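Local structure of intracellular serine protease (Bacillus licheniformis, 4ZOQ) at residues P43-A48 against P99-T104. The protein is a subtilisin-like lanthipeptide protease, LicP, that cleaves peptide bonds sequence-specifically, probably acting on lanthipeptide precursors through a charge-relay system. Residues are numbered along the deposited sequence; the frame is centred on the assembly and turned at random.
Sequences PDVKVA and PDVTIT
Val47 and Thr102 are joined by a nearly straight backbone hydrogen bond, from Val47 N to Thr102 O, at 2.9 Å and 174° at the hydrogen. Two more bonds run the other way, from Thr102 N to Val45 O and from Thr104 N to Val47 O. Val47 thus donates to Thr102 and accepts from Thr104, the pattern of parallel strands. The axes of 46-48 and 102-104 approach to 4.7 Å, with 26° between their directions. Before the strands, Pro43 CA makes a CH-O contact of 3.1 Å with Asp100 O. The Asp100 carboxylate forms a salt bridge with Arg40.

Lys46, Ala48, Thr102 and Thr104 face one side of the sheet. Lys46 CG packs beside Thr102 CB at 3.9 Å; the rest of the chain turns off to a hydrogen bond from NZ to the backbone oxygen of Asp129. Thr104 OG1 is hydrogen-bonded to His131 NE2 and Asn66 ND2. Val47 and Ile103 face the other side, where both meet Ile94 of helix 86-97. The Val45 and Val101 side chains run alongside each other. Chi1 of 162° sets Val45 CG1 anti to the backbone N, and it meets Val101 CG1 at 4.0 Å. Helix 275-297 packs on both valines.

Strands 46-51 and 102-110 are neighbours in the parallel core sheet of the subtilisin fold, and the connection between them includes helix 86-97. Strand 46-51 ends at Asp51, the predicted charge-relay aspartate.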
loop_
_atom_site.group_PDB
_atom_site.type_symbol
_atom_site.label_atom_id
_atom_site.label_comp_id
_atom_site.label_asym_id
_atom_site.label_seq_id
_atom_site.Cartn_x
_atom_site.Cartn_y
_atom_site.Cartn_z
ATOM N N PRO B 43 18.868 5.638 -2.286
ATOM C CA PRO B 43 18.031 6.552 -3.062
ATOM C C PRO B 43 17.537 5.954 -4.377
ATOM O O PRO B 43 16.486 6.376 -4.823
ATOM C CB PRO B 43 18.969 7.739 -3.328
ATOM C CG PRO B 43 19.919 7.725 -2.201
ATOM C CD PRO B 43 20.112 6.285 -1.820
ATOM N N ASP B 44 18.258 5.008 -4.978
ATOM C CA ASP B 44 17.836 4.430 -6.271
ATOM C C ASP B 44 17.053 3.124 -6.123
ATOM O O ASP B 44 16.809 2.428 -7.105
ATOM C CB ASP B 44 19.036 4.218 -7.210
ATOM C CG ASP B 44 19.964 3.166 -6.721
ATOM O OD1 ASP B 44 19.998 2.959 -5.498
ATOM O OD2 ASP B 44 20.675 2.565 -7.540
ATOM N N VAL B 45 16.726 2.762 -4.888
ATOM C CA VAL B 45 15.646 1.809 -4.652
ATOM C C VAL B 45 14.355 2.618 -4.516
ATOM O O VAL B 45 14.287 3.573 -3.741
ATOM C CB VAL B 45 15.867 0.950 -3.392
ATOM C CG1 VAL B 45 14.557 0.305 -2.934
ATOM C CG2 VAL B 45 16.976 -0.065 -3.620
ATOM N N LYS B 46 13.341 2.276 -5.297
ATOM C CA LYS B 46 12.141 3.118 -5.351
ATOM C C LYS B 46 10.907 2.354 -4.853
ATOM O O LYS B 46 10.637 1.217 -5.287
ATOM C CB LYS B 46 11.891 3.628 -6.790
ATOM C CG LYS B 46 12.961 4.580 -7.308
ATOM C CD LYS B 46 12.557 5.248 -8.623
ATOM C CE LYS B 46 12.580 4.281 -9.796
ATOM N NZ LYS B 46 12.051 4.976 -11.018
ATOM N N VAL B 47 10.165 2.986 -3.954
ATOM C CA VAL B 47 8.917 2.438 -3.433
ATOM C C VAL B 47 7.760 3.250 -3.996
ATOM O O VAL B 47 7.711 4.474 -3.838
ATOM C CB VAL B 47 8.880 2.453 -1.877
ATOM C CG1 VAL B 47 7.535 1.984 -1.350
ATOM C CG2 VAL B 47 10.031 1.613 -1.294
ATOM N N ALA B 48 6.846 2.573 -4.683
ATOM C CA ALA B 48 5.677 3.227 -5.250
ATOM C C ALA B 48 4.572 3.352 -4.202
ATOM O O ALA B 48 4.197 2.384 -3.551
ATOM C CB ALA B 48 5.186 2.483 -6.456
ATOM N N PRO B 99 14.862 5.780 5.595
ATOM C CA PRO B 99 14.774 7.215 5.315
ATOM C C PRO B 99 15.381 7.643 3.985
ATOM O O PRO B 99 15.018 8.700 3.498
ATOM C CB PRO B 99 15.513 7.861 6.511
ATOM C CG PRO B 99 16.205 6.755 7.229
ATOM C CD PRO B 99 15.493 5.485 6.894
ATOM N N ASP B 100 16.216 6.822 3.369
ATOM C CA ASP B 100 16.865 7.248 2.136
ATOM C C ASP B 100 16.318 6.608 0.854
ATOM O O ASP B 100 16.735 7.009 -0.231
ATOM C CB ASP B 100 18.372 6.976 2.235
ATOM C CG ASP B 100 19.070 7.935 3.175
ATOM O OD1 ASP B 100 18.572 9.069 3.289
ATOM O OD2 ASP B 100 20.078 7.542 3.824
ATOM N N VAL B 101 15.402 5.636 0.947
ATOM C CA VAL B 101 14.823 5.080 -0.283
ATOM C C VAL B 101 13.938 6.110 -0.939
ATOM O O VAL B 101 13.392 6.991 -0.268
ATOM C CB VAL B 101 14.021 3.797 -0.059
ATOM C CG1 VAL B 101 14.959 2.660 0.308
ATOM C CG2 VAL B 101 12.940 4.010 0.975
ATOM N N THR B 102 13.788 6.020 -2.261
ATOM C CA THR B 102 12.994 7.035 -2.943
ATOM C C THR B 102 11.517 6.660 -2.843
ATOM O O THR B 102 11.167 5.480 -2.864
ATOM C CB THR B 102 13.434 7.197 -4.425
ATOM O OG1 THR B 102 14.749 7.770 -4.472
ATOM C CG2 THR B 102 12.477 8.089 -5.187
ATOM N N ILE B 103 10.651 7.652 -2.673
ATOM C CA ILE B 103 9.229 7.361 -2.594
ATOM C C ILE B 103 8.508 8.070 -3.735
ATOM O O ILE B 103 8.610 9.278 -3.865
ATOM C CB ILE B 103 8.609 7.811 -1.237
ATOM C CG1 ILE B 103 9.184 7.021 -0.062
ATOM C CG2 ILE B 103 7.100 7.658 -1.252
ATOM C CD1 ILE B 103 8.885 7.662 1.312
ATOM N N THR B 104 7.752 7.333 -4.540
ATOM C CA THR B 104 7.021 7.952 -5.643
ATOM C C THR B 104 5.516 7.844 -5.458
ATOM O O THR B 104 4.976 6.739 -5.433
ATOM C CB THR B 104 7.354 7.297 -6.991
ATOM O OG1 THR B 104 8.771 7.137 -7.142
ATOM C CG2 THR B 104 6.774 8.118 -8.133
#